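PDB 5A8D: carbohydrate binding family 6 from Clostridium thermocellum, which probably hydrolyses alpha-L-arabinofuranosidic linkages in arabinose-containing polysaccharides, as a five-bladed beta-propeller enzyme of glycoside hydrolase family 43. Local coordinates for residues Y50-H55 and P69-I74; S54-A59 and V100-S105; N148-Q153 and V198-T203; N157-D162 and G178-N183. All coordinates share one frame; numbering follows the deposited sequence.

Contact 1. Residues Y50-H55 and P69-I74; sequences YIYCSH and PDITCI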
loop_
_atom_site.group_PDB
_atom_site.type_symbol
_atom_site.label_atom_id
_atom_site.label_comp_id
_atom_site.label_asym_id
_atom_site.label_seq_id
_atom_site.Cartn_x
_atom_site.Cartn_y
_atom_site.Cartn_z
ATOM N N TYR A 50 -29.919 -50.665 31.161
ATOM C CA TYR A 50 -30.463 -50.276 32.470
ATOM C C TYR A 50 -30.384 -48.751 32.610
ATOM O O TYR A 50 -29.305 -48.139 32.441
ATOM C CB TYR A 50 -29.647 -50.943 33.598
ATOM C CG TYR A 50 -29.781 -52.457 33.626
ATOM C CD1 TYR A 50 -28.985 -53.291 32.785
ATOM C CD2 TYR A 50 -30.776 -53.103 34.400
ATOM C CE1 TYR A 50 -29.160 -54.633 32.785
ATOM C CE2 TYR A 50 -30.921 -54.477 34.392
ATOM C CZ TYR A 50 -30.108 -55.227 33.599
ATOM O OH TYR A 50 -30.248 -56.584 33.555
ATOM N N ILE A 51 -31.498 -48.147 33.035
ATOM C CA ILE A 51 -31.561 -46.709 33.283
ATOM C C ILE A 51 -31.911 -46.531 34.743
ATOM O O ILE A 51 -32.927 -47.098 35.224
ATOM C CB ILE A 51 -32.617 -46.046 32.402
ATOM C CG1 ILE A 51 -32.345 -46.283 30.926
ATOM C CG2 ILE A 51 -32.711 -44.564 32.674
ATOM C CD1 ILE A 51 -31.049 -45.750 30.432
ATOM N N TYR A 52 -31.094 -45.753 35.432
ATOM C CA TYR A 52 -31.261 -45.469 36.844
ATOM C C TYR A 52 -31.711 -44.021 36.976
ATOM O O TYR A 52 -31.193 -43.170 36.243
ATOM C CB TYR A 52 -29.951 -45.661 37.601
ATOM C CG TYR A 52 -29.405 -47.061 37.476
ATOM C CD1 TYR A 52 -28.755 -47.470 36.304
ATOM C CD2 TYR A 52 -29.560 -47.978 38.514
ATOM C CE1 TYR A 52 -28.308 -48.751 36.165
ATOM C CE2 TYR A 52 -29.112 -49.277 38.364
ATOM C CZ TYR A 52 -28.451 -49.634 37.210
ATOM O OH TYR A 52 -28.013 -50.926 37.069
ATOM N N CYS A 53 -32.606 -43.726 37.923
ATOM C CA CYS A 53 -32.993 -42.328 38.191
ATOM C C CYS A 53 -33.057 -42.038 39.672
ATOM O O CYS A 53 -33.546 -42.852 40.428
ATOM C CB CYS A 53 -34.346 -42.019 37.638
ATOM S SG CYS A 53 -34.286 -41.754 35.856
ATOM N N SER A 54 -32.544 -40.878 40.092
ATOM C CA SER A 54 -32.781 -40.409 41.437
ATOM C C SER A 54 -34.198 -39.868 41.563
ATOM O O SER A 54 -34.787 -39.346 40.616
ATOM C CB SER A 54 -31.779 -39.319 41.898
ATOM O OG SER A 54 -31.803 -38.204 41.017
ATOM N N HIS A 55 -34.722 -40.012 42.781
ATOM C CA HIS A 55 -36.012 -39.433 43.184
ATOM C C HIS A 55 -35.830 -38.855 44.565
ATOM O O HIS A 55 -35.034 -39.363 45.389
ATOM C CB HIS A 55 -37.150 -40.468 43.160
ATOM C CG HIS A 55 -37.304 -41.104 41.826
ATOM N ND1 HIS A 55 -37.859 -40.445 40.750
ATOM C CD2 HIS A 55 -36.859 -42.296 41.350
ATOM C CE1 HIS A 55 -37.778 -41.214 39.676
ATOM N NE2 HIS A 55 -37.178 -42.340 40.018
ATOM N N PRO A 69 -37.381 -40.918 48.587
ATOM C CA PRO A 69 -36.032 -40.527 48.192
ATOM C C PRO A 69 -35.019 -41.672 48.005
ATOM O O PRO A 69 -34.521 -42.256 48.978
ATOM C CB PRO A 69 -35.551 -39.651 49.350
ATOM C CG PRO A 69 -36.773 -39.168 50.028
ATOM C CD PRO A 69 -37.823 -40.188 49.813
ATOM N N ASP A 70 -34.654 -41.938 46.769
ATOM C CA ASP A 70 -33.959 -43.159 46.476
ATOM C C ASP A 70 -33.432 -43.122 45.025
ATOM O O ASP A 70 -33.491 -42.095 44.395
ATOM C CB ASP A 70 -34.894 -44.365 46.744
ATOM C CG ASP A 70 -36.073 -44.486 45.764
ATOM O OD1 ASP A 70 -36.189 -43.671 44.840
ATOM O OD2 ASP A 70 -36.855 -45.474 45.909
ATOM N N ILE A 71 -32.886 -44.228 44.545
ATOM C CA ILE A 71 -32.631 -44.435 43.150
ATOM C C ILE A 71 -33.404 -45.678 42.686
ATOM O O ILE A 71 -33.381 -46.695 43.345
ATOM C CB ILE A 71 -31.125 -44.643 42.904
ATOM C CG1 ILE A 71 -30.394 -43.341 43.282
ATOM C CG2 ILE A 71 -30.859 -45.065 41.466
ATOM C CD1 ILE A 71 -28.911 -43.433 43.388
ATOM N N THR A 72 -34.061 -45.575 41.539
ATOM C CA THR A 72 -34.826 -46.639 40.931
ATOM C C THR A 72 -34.190 -46.995 39.591
ATOM O O THR A 72 -33.295 -46.296 39.081
ATOM C CB THR A 72 -36.285 -46.207 40.673
ATOM O OG1 THR A 72 -36.302 -45.077 39.795
ATOM C CG2 THR A 72 -37.048 -45.908 41.969
ATOM N N CYS A 73 -34.615 -48.120 39.043
ATOM C CA CYS A 73 -34.041 -48.660 37.813
ATOM C C CYS A 73 -35.109 -49.298 36.945
ATOM O O CYS A 73 -36.017 -49.986 37.458
ATOM C CB CYS A 73 -33.011 -49.712 38.229
ATOM S SG CYS A 73 -32.206 -50.536 36.829
ATOM N N ILE A 74 -35.037 -49.008 35.648
ATOM C CA ILE A 74 -35.786 -49.684 34.634
ATOM C C ILE A 74 -34.820 -50.276 33.604
ATOM O O ILE A 74 -33.716 -49.813 33.486
ATOM C CB ILE A 74 -36.843 -48.778 33.945
ATOM C CG1 ILE A 74 -36.184 -47.626 33.210
ATOM C CG2 ILE A 74 -37.832 -48.241 34.982
ATOM C CD1 ILE A 74 -37.152 -46.884 32.328
#

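Contact 2. Residues S54-A59 and V100-S105; sequences SHDSDA and VSWAPS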
loop_
_atom_site.group_PDB
_atom_site.type_symbol
_atom_site.label_atom_id
_atom_site.label_comp_id
_atom_site.label_asym_id
_atom_site.label_seq_id
_atom_site.Cartn_x
_atom_site.Cartn_y
_atom_site.Cartn_z
ATOM N N SER A 54 -32.544 -40.878 40.092
ATOM C CA SER A 54 -32.781 -40.409 41.437
ATOM C C SER A 54 -34.198 -39.868 41.563
ATOM O O SER A 54 -34.787 -39.346 40.616
ATOM C CB SER A 54 -31.779 -39.319 41.898
ATOM O OG SER A 54 -31.803 -38.204 41.017
ATOM N N HIS A 55 -34.722 -40.012 42.781
ATOM C CA HIS A 55 -36.012 -39.433 43.184
ATOM C C HIS A 55 -35.830 -38.855 44.565
ATOM O O HIS A 55 -35.034 -39.363 45.389
ATOM C CB HIS A 55 -37.150 -40.468 43.160
ATOM C CG HIS A 55 -37.304 -41.104 41.826
ATOM N ND1 HIS A 55 -37.859 -40.445 40.750
ATOM C CD2 HIS A 55 -36.859 -42.296 41.350
ATOM C CE1 HIS A 55 -37.778 -41.214 39.676
ATOM N NE2 HIS A 55 -37.178 -42.340 40.018
ATOM N N ASP A 56 -36.510 -37.744 44.839
ATOM C CA ASP A 56 -36.407 -37.245 46.185
ATOM C C ASP A 56 -37.819 -36.906 46.702
ATOM O O ASP A 56 -38.373 -37.657 47.538
ATOM C CB ASP A 56 -35.343 -36.149 46.226
ATOM C CG ASP A 56 -35.032 -35.680 47.649
ATOM O OD1 ASP A 56 -35.955 -35.755 48.490
ATOM O OD2 ASP A 56 -33.893 -35.213 47.890
ATOM N N SER A 57 -38.416 -35.861 46.163
ATOM C CA SER A 57 -39.748 -35.408 46.620
ATOM C C SER A 57 -40.512 -34.949 45.363
ATOM O O SER A 57 -40.155 -35.413 44.280
ATOM C CB SER A 57 -39.596 -34.310 47.694
ATOM O OG SER A 57 -38.484 -34.473 48.586
ATOM N N ASP A 58 -41.596 -34.155 45.411
ATOM C CA ASP A 58 -42.697 -34.113 46.413
ATOM C C ASP A 58 -44.006 -33.878 45.603
ATOM O O ASP A 58 -44.905 -33.151 46.045
ATOM C CB ASP A 58 -42.540 -32.962 47.440
ATOM C CG ASP A 58 -43.155 -33.282 48.802
ATOM O OD1 ASP A 58 -44.361 -33.620 48.858
ATOM O OD2 ASP A 58 -42.425 -33.177 49.819
ATOM N N ALA A 59 -44.096 -34.497 44.421
ATOM C CA ALA A 59 -45.074 -34.114 43.382
ATOM C C ALA A 59 -46.546 -34.253 43.800
ATOM O O ALA A 59 -47.066 -35.368 43.883
ATOM C CB ALA A 59 -44.816 -34.902 42.099
ATOM N N VAL A 100 -29.739 -38.834 51.406
ATOM C CA VAL A 100 -30.249 -38.469 50.085
ATOM C C VAL A 100 -29.374 -39.153 49.033
ATOM O O VAL A 100 -28.213 -39.447 49.296
ATOM C CB VAL A 100 -30.182 -36.913 50.034
ATOM C CG1 VAL A 100 -30.338 -36.348 48.684
ATOM C CG2 VAL A 100 -31.279 -36.343 50.962
ATOM N N SER A 101 -29.907 -39.365 47.825
ATOM C CA SER A 101 -29.114 -39.955 46.747
ATOM C C SER A 101 -29.473 -39.380 45.412
ATOM O O SER A 101 -30.263 -39.983 44.675
ATOM C CB SER A 101 -29.269 -41.483 46.727
ATOM O OG SER A 101 -30.625 -41.878 46.491
ATOM N N TRP A 102 -28.870 -38.235 45.073
ATOM C CA TRP A 102 -29.093 -37.589 43.826
ATOM C C TRP A 102 -28.066 -38.092 42.799
ATOM O O TRP A 102 -27.042 -38.689 43.135
ATOM C CB TRP A 102 -28.897 -36.083 43.949
ATOM C CG TRP A 102 -29.822 -35.363 44.846
ATOM C CD1 TRP A 102 -31.000 -35.806 45.354
ATOM C CD2 TRP A 102 -29.666 -34.016 45.315
ATOM N NE1 TRP A 102 -31.614 -34.813 46.095
ATOM C CE2 TRP A 102 -30.794 -33.717 46.111
ATOM C CE3 TRP A 102 -28.678 -33.042 45.135
ATOM C CZ2 TRP A 102 -30.956 -32.484 46.741
ATOM C CZ3 TRP A 102 -28.827 -31.842 45.763
ATOM C CH2 TRP A 102 -29.941 -31.567 46.560
ATOM N N ALA A 103 -28.359 -37.812 41.540
ATOM C CA ALA A 103 -27.362 -37.788 40.480
ATOM C C ALA A 103 -26.515 -39.060 40.423
ATOM O O ALA A 103 -25.288 -39.024 40.592
ATOM C CB ALA A 103 -26.496 -36.525 40.621
ATOM N N PRO A 104 -27.172 -40.191 40.157
ATOM C CA PRO A 104 -26.397 -41.434 40.061
ATOM C C PRO A 104 -25.392 -41.460 38.925
ATOM O O PRO A 104 -25.580 -40.814 37.873
ATOM C CB PRO A 104 -27.473 -42.477 39.814
ATOM C CG PRO A 104 -28.608 -41.753 39.185
ATOM C CD PRO A 104 -28.576 -40.406 39.841
ATOM N N SER A 105 -24.360 -42.268 39.141
ATOM C CA SER A 105 -23.429 -42.671 38.133
ATOM C C SER A 105 -23.243 -44.141 38.357
ATOM O O SER A 105 -23.003 -44.577 39.491
ATOM C CB SER A 105 -22.092 -41.935 38.304
ATOM O OG SER A 105 -21.175 -42.260 37.235
HETATM O O HOH W 1 -32.572 -38.964 46.267
#

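Contact 3. Residues N148-Q153 and V198-T203; sequences NTPGVQ and VGSAMT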
loop_
_atom_site.group_PDB
_atom_site.type_symbol
_atom_site.label_atom_id
_atom_site.label_comp_id
_atom_site.label_asym_id
_atom_site.label_seq_id
_atom_site.Cartn_x
_atom_site.Cartn_y
_atom_site.Cartn_z
ATOM N N ASN A 148 -13.264 -31.841 51.993
ATOM C CA ASN A 148 -11.886 -31.907 52.463
ATOM C C ASN A 148 -11.061 -33.002 51.767
ATOM O O ASN A 148 -9.944 -33.279 52.166
ATOM C CB ASN A 148 -11.864 -32.082 53.986
ATOM C CG ASN A 148 -12.422 -33.411 54.434
ATOM O OD1 ASN A 148 -12.893 -34.201 53.624
ATOM N ND2 ASN A 148 -12.391 -33.659 55.742
ATOM N N THR A 149 -11.606 -33.634 50.725
ATOM C CA THR A 149 -10.797 -34.497 49.899
ATOM C C THR A 149 -9.670 -33.651 49.298
ATOM O O THR A 149 -9.912 -32.568 48.774
ATOM C CB THR A 149 -11.625 -35.106 48.762
ATOM O OG1 THR A 149 -12.665 -35.922 49.326
ATOM C CG2 THR A 149 -10.724 -35.942 47.794
ATOM N N PRO A 150 -8.439 -34.140 49.381
ATOM C CA PRO A 150 -7.327 -33.309 48.849
ATOM C C PRO A 150 -7.490 -32.962 47.389
ATOM O O PRO A 150 -7.889 -33.809 46.594
ATOM C CB PRO A 150 -6.083 -34.159 49.073
ATOM C CG PRO A 150 -6.544 -35.439 49.626
ATOM C CD PRO A 150 -7.966 -35.350 50.054
ATOM N N GLY A 151 -7.224 -31.690 47.083
ATOM C CA GLY A 151 -7.324 -31.159 45.735
ATOM C C GLY A 151 -8.653 -30.545 45.389
ATOM O O GLY A 151 -8.772 -29.891 44.358
ATOM N N VAL A 152 -9.686 -30.789 46.208
ATOM C CA VAL A 152 -10.982 -30.181 45.922
ATOM C C VAL A 152 -10.863 -28.677 46.147
ATOM O O VAL A 152 -11.158 -27.903 45.243
ATOM C CB VAL A 152 -12.114 -30.812 46.742
ATOM C CG1 VAL A 152 -13.419 -30.043 46.557
ATOM C CG2 VAL A 152 -12.299 -32.273 46.335
ATOM N N GLN A 153 -10.444 -28.305 47.343
ATOM C CA GLN A 153 -10.242 -26.900 47.710
ATOM C C GLN A 153 -8.850 -26.503 47.277
ATOM O O GLN A 153 -7.983 -27.356 47.193
ATOM C CB GLN A 153 -10.399 -26.696 49.225
ATOM C CG GLN A 153 -11.846 -26.756 49.698
ATOM C CD GLN A 153 -12.706 -25.636 49.092
ATOM O OE1 GLN A 153 -12.344 -24.437 49.133
ATOM N NE2 GLN A 153 -13.849 -26.021 48.513
ATOM N N VAL A 198 -7.456 -42.306 45.021
ATOM C CA VAL A 198 -5.984 -42.347 44.967
ATOM C C VAL A 198 -5.432 -40.983 44.605
ATOM O O VAL A 198 -5.793 -40.420 43.581
ATOM C CB VAL A 198 -5.488 -43.356 43.908
ATOM C CG1 VAL A 198 -3.953 -43.404 43.868
ATOM C CG2 VAL A 198 -5.992 -44.740 44.238
ATOM N N GLY A 199 -4.603 -40.428 45.474
ATOM C CA GLY A 199 -4.003 -39.120 45.228
ATOM C C GLY A 199 -4.990 -37.990 45.417
ATOM O O GLY A 199 -6.057 -38.189 45.971
ATOM N N SER A 200 -4.644 -36.826 44.906
ATOM C CA SER A 200 -5.439 -35.626 45.024
ATOM C C SER A 200 -6.335 -35.420 43.809
ATOM O O SER A 200 -5.994 -35.813 42.682
ATOM C CB SER A 200 -4.497 -34.429 45.099
ATOM O OG SER A 200 -3.800 -34.488 46.298
ATOM N N ALA A 201 -7.446 -34.735 44.032
ATOM C CA ALA A 201 -8.271 -34.280 42.942
ATOM C C ALA A 201 -7.454 -33.280 42.130
ATOM O O ALA A 201 -6.648 -32.524 42.665
ATOM C CB ALA A 201 -9.561 -33.617 43.426
ATOM N N MET A 202 -7.697 -33.319 40.837
ATOM C CA MET A 202 -7.155 -32.413 39.835
ATOM C C MET A 202 -8.235 -31.451 39.349
ATOM O O MET A 202 -9.422 -31.763 39.412
ATOM C CB MET A 202 -6.696 -33.246 38.633
ATOM C CG MET A 202 -5.565 -34.214 38.959
ATOM S SD MET A 202 -5.161 -35.260 37.530
ATOM C CE MET A 202 -5.654 -34.110 36.269
ATOM N N THR A 203 -7.830 -30.315 38.805
ATOM C CA THR A 203 -8.782 -29.323 38.288
ATOM C C THR A 203 -8.907 -29.419 36.789
ATOM O O THR A 203 -7.946 -29.748 36.107
ATOM C CB THR A 203 -8.376 -27.888 38.649
ATOM O OG1 THR A 203 -7.226 -27.488 37.891
ATOM C CG2 THR A 203 -8.216 -27.707 40.157
#

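Contact 4. Residues N157-D162 and G178-N183; sequences NMWLFD and GGNGQN. With SO4 (sulfate ion), chain C.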
loop_
_atom_site.group_PDB
_atom_site.type_symbol
_atom_site.label_atom_id
_atom_site.label_comp_id
_atom_site.label_asym_id
_atom_site.label_seq_id
_atom_site.Cartn_x
_atom_site.Cartn_y
_atom_site.Cartn_z
ATOM N N ASN A 157 -17.248 -21.275 45.588
ATOM C CA ASN A 157 -18.647 -21.682 45.482
ATOM C C ASN A 157 -18.875 -22.893 44.611
ATOM O O ASN A 157 -19.800 -22.946 43.760
ATOM C CB ASN A 157 -19.522 -20.514 45.009
ATOM C CG ASN A 157 -19.523 -19.360 45.995
ATOM O OD1 ASN A 157 -19.747 -19.541 47.194
ATOM N ND2 ASN A 157 -19.287 -18.185 45.497
ATOM N N MET A 158 -18.065 -23.919 44.838
ATOM C CA MET A 158 -18.248 -25.139 44.108
ATOM C C MET A 158 -19.322 -25.970 44.785
ATOM O O MET A 158 -19.538 -25.850 45.971
ATOM C CB MET A 158 -16.958 -25.962 44.049
ATOM C CG MET A 158 -17.124 -27.238 43.180
ATOM S SD MET A 158 -15.552 -27.758 42.674
ATOM C CE MET A 158 -14.863 -28.199 44.232
ATOM N N TRP A 159 -20.062 -26.736 44.001
ATOM C CA TRP A 159 -21.080 -27.725 44.435
ATOM C C TRP A 159 -20.573 -29.125 44.281
ATOM O O TRP A 159 -20.000 -29.423 43.193
ATOM C CB TRP A 159 -22.340 -27.585 43.532
ATOM C CG TRP A 159 -22.856 -26.189 43.552
ATOM C CD1 TRP A 159 -22.720 -25.264 44.554
ATOM C CD2 TRP A 159 -23.627 -25.547 42.524
ATOM N NE1 TRP A 159 -23.348 -24.092 44.203
ATOM C CE2 TRP A 159 -23.905 -24.242 42.957
ATOM C CE3 TRP A 159 -24.101 -25.959 41.277
ATOM C CZ2 TRP A 159 -24.632 -23.334 42.175
ATOM C CZ3 TRP A 159 -24.811 -25.070 40.509
ATOM C CH2 TRP A 159 -25.073 -23.779 40.948
ATOM N N LEU A 160 -20.856 -30.006 45.264
ATOM C CA LEU A 160 -20.372 -31.394 45.255
ATOM C C LEU A 160 -21.565 -32.333 45.390
ATOM O O LEU A 160 -22.060 -32.557 46.496
ATOM C CB LEU A 160 -19.403 -31.619 46.422
ATOM C CG LEU A 160 -17.888 -31.600 46.176
ATOM C CD1 LEU A 160 -17.444 -30.540 45.194
ATOM C CD2 LEU A 160 -17.157 -31.440 47.500
ATOM N N PHE A 161 -22.035 -32.880 44.265
ATOM C CA PHE A 161 -23.177 -33.813 44.328
ATOM C C PHE A 161 -23.363 -34.715 43.127
ATOM O O PHE A 161 -24.132 -35.666 43.251
ATOM C CB PHE A 161 -24.539 -33.103 44.634
ATOM C CG PHE A 161 -25.089 -32.269 43.493
ATOM C CD1 PHE A 161 -25.924 -32.853 42.547
ATOM C CD2 PHE A 161 -24.821 -30.918 43.399
ATOM C CE1 PHE A 161 -26.451 -32.141 41.488
ATOM C CE2 PHE A 161 -25.353 -30.179 42.331
ATOM C CZ PHE A 161 -26.150 -30.797 41.384
ATOM N N ASP A 162 -22.770 -34.391 41.954
ATOM C CA ASP A 162 -23.116 -35.087 40.723
ATOM C C ASP A 162 -21.842 -35.674 40.067
ATOM O O ASP A 162 -21.268 -35.081 39.158
ATOM C CB ASP A 162 -23.967 -34.298 39.715
ATOM C CG ASP A 162 -23.482 -32.899 39.447
ATOM O OD1 ASP A 162 -22.492 -32.453 40.084
ATOM O OD2 ASP A 162 -24.196 -32.212 38.616
ATOM N N GLY A 178 -18.091 -31.598 40.451
ATOM C CA GLY A 178 -17.975 -30.146 40.573
ATOM C C GLY A 178 -19.194 -29.435 40.057
ATOM O O GLY A 178 -20.103 -30.041 39.547
ATOM N N GLY A 179 -19.219 -28.116 40.217
ATOM C CA GLY A 179 -20.351 -27.331 39.771
ATOM C C GLY A 179 -20.093 -25.857 39.943
ATOM O O GLY A 179 -19.276 -25.449 40.768
ATOM N N ASN A 180 -20.812 -25.056 39.164
ATOM C CA ASN A 180 -20.942 -23.625 39.346
ATOM C C ASN A 180 -19.685 -22.841 39.037
ATOM O O ASN A 180 -19.244 -21.998 39.805
ATOM C CB ASN A 180 -21.442 -23.252 40.751
ATOM C CG ASN A 180 -21.799 -21.804 40.863
ATOM O OD1 ASN A 180 -22.257 -21.166 39.904
ATOM N ND2 ASN A 180 -21.553 -21.230 42.029
ATOM N N GLY A 181 -19.143 -23.085 37.865
ATOM C CA GLY A 181 -18.100 -22.213 37.343
ATOM C C GLY A 181 -17.145 -22.891 36.393
ATOM O O GLY A 181 -16.887 -24.060 36.505
ATOM N N GLN A 182 -16.671 -22.131 35.421
ATOM C CA GLN A 182 -15.788 -22.635 34.366
ATOM C C GLN A 182 -14.608 -23.447 34.943
ATOM O O GLN A 182 -14.228 -24.457 34.356
ATOM C CB GLN A 182 -15.239 -21.434 33.604
ATOM C CG GLN A 182 -14.111 -21.734 32.643
ATOM C CD GLN A 182 -13.399 -20.452 32.228
ATOM O OE1 GLN A 182 -14.008 -19.566 31.664
ATOM N NE2 GLN A 182 -12.110 -20.351 32.550
ATOM N N ASN A 183 -14.048 -23.006 36.068
ATOM C CA ASN A 183 -12.904 -23.689 36.694
ATOM C C ASN A 183 -13.267 -24.587 37.874
ATOM O O ASN A 183 -12.395 -25.027 38.649
ATOM C CB ASN A 183 -11.891 -22.641 37.132
ATOM C CG ASN A 183 -11.459 -21.777 35.971
ATOM O OD1 ASN A 183 -11.187 -22.274 34.887
ATOM N ND2 ASN A 183 -11.474 -20.502 36.172
HETATM S S SO4 C . -20.273 -17.398 42.322
HETATM O O1 SO4 C . -20.174 -17.410 40.841
HETATM O O2 SO4 C . -18.971 -17.791 42.965
HETATM O O3 SO4 C . -21.320 -18.355 42.743
HETATM O O4 SO4 C . -20.586 -16.003 42.737
HETATM O O HOH W 2 -20.530 -32.087 41.887
HETATM O O HOH W 3 -20.456 -32.589 37.990
HETATM O O HOH W 4 -22.817 -29.631 39.978
#

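Contact 1. Residues Y50-H55 and P69-I74
Tyr50-His55 and Asp70-Ile74 lie side by side as antiparallel strands, 4.6 Å apart at the closest approach of their axes and with directions 154° apart. They are the two middle strands of a four-stranded blade of the beta-propeller. Ile51-Ile74, Cys53-Thr72 and His55-Asp70 are hydrogen-bonded pairs, the bond from Ile51 N to Ile74 O measuring 2.8 Å. Tyr52-Cys73 and Ser54-Ile71 are the non-hydrogen-bonded pairs between them, where CA-H groups lean on carbonyl oxygens instead. On the face that carries Tyr52, Ser54, Ile71 and Cys73 the packing centres on one sulfur. With chi1 at 179°, Cys73 SG points away from its own backbone N and lies over a face of the Tyr52 ring, toward the rim, 3.7 Å from Tyr52 CE2. The same SG sits at the edge of the Tyr50 ring, in its plane and 3.8 Å from Tyr50 CD2, so one thiol serves two tyrosines in different ways. Further along, Ile71 CG2 meets Tyr52 CB at 4.0 Å, and strand 104-109 of the next blade covers this face through Pro104 and Ile106. The other face is apolar at one end, where Ile51 CB touches Ile74 CG1, and polar at the other. There Asp70 OD1 lies beside His55 CB, the carboxylate steeply inclined to the imidazole. Thr72 OG1, which is also hydrogen-bonded to Gln298 OE1, receives His55 NE2 in the plane of the imidazole over 2.9 Å, though the N-H is bent to 131°.

Contact 2. Residues S54-A59 and V100-S105
Ser54 and Asp56 press against Val100-Pro104 where the end of one propeller blade's strand meets the chain entering the next, which turns a corner at Ala103. The tight part is around Ser54. Its CB sits 3.2 Å from Ser101 O and 3.7 Å from Trp102 CA, with Pro104 CD closing in from the strand side, while its hydroxyl is turned to Asp39 N. Two residues on, the Asp56 side chain extends away from its backbone N (chi1 -173°) and brings its carboxylate to the indole edge of Trp102. Trp102 NE1 gives an almost straight bond of 2.9 Å to Asp56 OD2, using the anti lone pair of that oxygen; the carboxylate is twisted 48° from the ring. Val100 CG1 lies over one face of the indole and also reaches Asp56 OD2 at 3.8 Å. The other oxygen, Asp56 OD1, takes Ser57 OG at 2.8 Å from above the carboxylate plane. Between these two anchor points the backbones stand apart and a water fills in, donating to His55 O at 2.6 Å and accepting from Ser101 N at 3.1 Å. Beyond Ser57 the chain leaves toward solvent: Asp58, preceded by a cis peptide, and Ala59 are poorly ordered. With a separate donor on each oxygen, the buried Asp56 carboxylate is probably stabilised as an anion, and its grip on the indole N-H ties the start of the poorly ordered loop to the neighbouring blade.

Contact 3. Residues N148-Q153 and V198-T203
Pro150 O accepts a hydrogen bond of 2.8 Å from Ala201 N, with an N-H...O angle of 165°, and Ser200 CA adds a bent C-H contact to the same oxygen at 3.4 Å. Ala201 CB adds to the enclosure, lying 3.6 Å from Pro150 O. The return contact is only a C-H...O, from Gly151 CA to Ala201 O at 3.4 Å. The close approach depends on Gly151, whose bare CA faces the strand. The loop here is a type II beta turn closed by Val152 N to Thr149 O at 3.1 Å, with Pro150 and Gly151 at its corners and Gly151 in the positive-phi position. It belongs to the long connection into the third blade of the beta-propeller, and it leans on strand 200-204, which pairs with strand 185-190 in that blade after the chain has turned a corner at Gly199. Side chains add little. Ser200 OG, anti to its own carbonyl carbon (chi1 -68°), rests 3.6 Å from Pro150 CB on the outer side, whereas Val152 CG2 only grazes Ala201 CB at 4.2 Å. The Val152 side chain leads away from the strand, and its methyls touch Met158 and Leu160; its carbonyl is taken by Arg186 NE. Farther along the strand a second subunit joins, Asn219 of that neighbouring subunit accepting from Thr203 N through its OD1 and packing on Met202.

Contact 4. Residues N157-D162 and G178-N183
Asn157-Asp162 and Gly178-Asn180 form a buried loop-to-loop contact at one end of the third beta-propeller blade, where the chain entering the blade passes the exit of strand 173-178. A CH-pi contact with a stacked amide, bridging waters and one side-chain hydrogen bond hold it together. Asn180 CB stands over the centre of the Trp159 six-membered ring, 3.4 Å from its centroid and 9° off the normal. As Asn180 CG is anti to the backbone N, the amide continues over the indole with its plane only 10° from that of the ring. Trp159, here one of two modelled conformers, bonds Asp28 OD2 through NE1. Beside Gly178 the backbones touch, Trp159 O lying against Gly178 C, and waters make the polar links. One water accepts from Phe161 N and Gly178 N, each at 2.9 Å, joining the two segments. Another donates to Asp162 OD1 and to Gly178 O, each at 2.8 Å, bridging carboxylate and carbonyl. Asp162 OD2 turns elsewhere, to His268 NE2 and Ala212 N, and Asp162 also touches Glu211, consistent with the acidic active-site centre of a family 43 propeller. At the outer end Asn180 ND2 donates to a lone pair of Asn157 O at 3.0 Å. A sulfate ion, probably from the crystallisation liquor, accepts on O3 from Asn180 ND2 at 3.0 Å and on O2 from Asn157 ND2 at 2.6 Å.

From the N terminus, contact 1 closes first, a short excursion of 13 residues between neighbouring strands of the first blade. Contact 2 starts on the same strand, sharing Ser54 and His55, and closes later, so that strand 70-76 lies within its loop; it fastens the first blade to the second. Contacts 3 and 4 follow along the chain, with contact 4 enclosed by contact 3. Both secure the long connection after strand 124-129 to the third blade, and they meet through Val152. Contact 2 also touches contact 4, through Ala103 on Asp162 and Trp102 on Phe161, whereas contacts 1 and 3 lie with centres 28 Å apart.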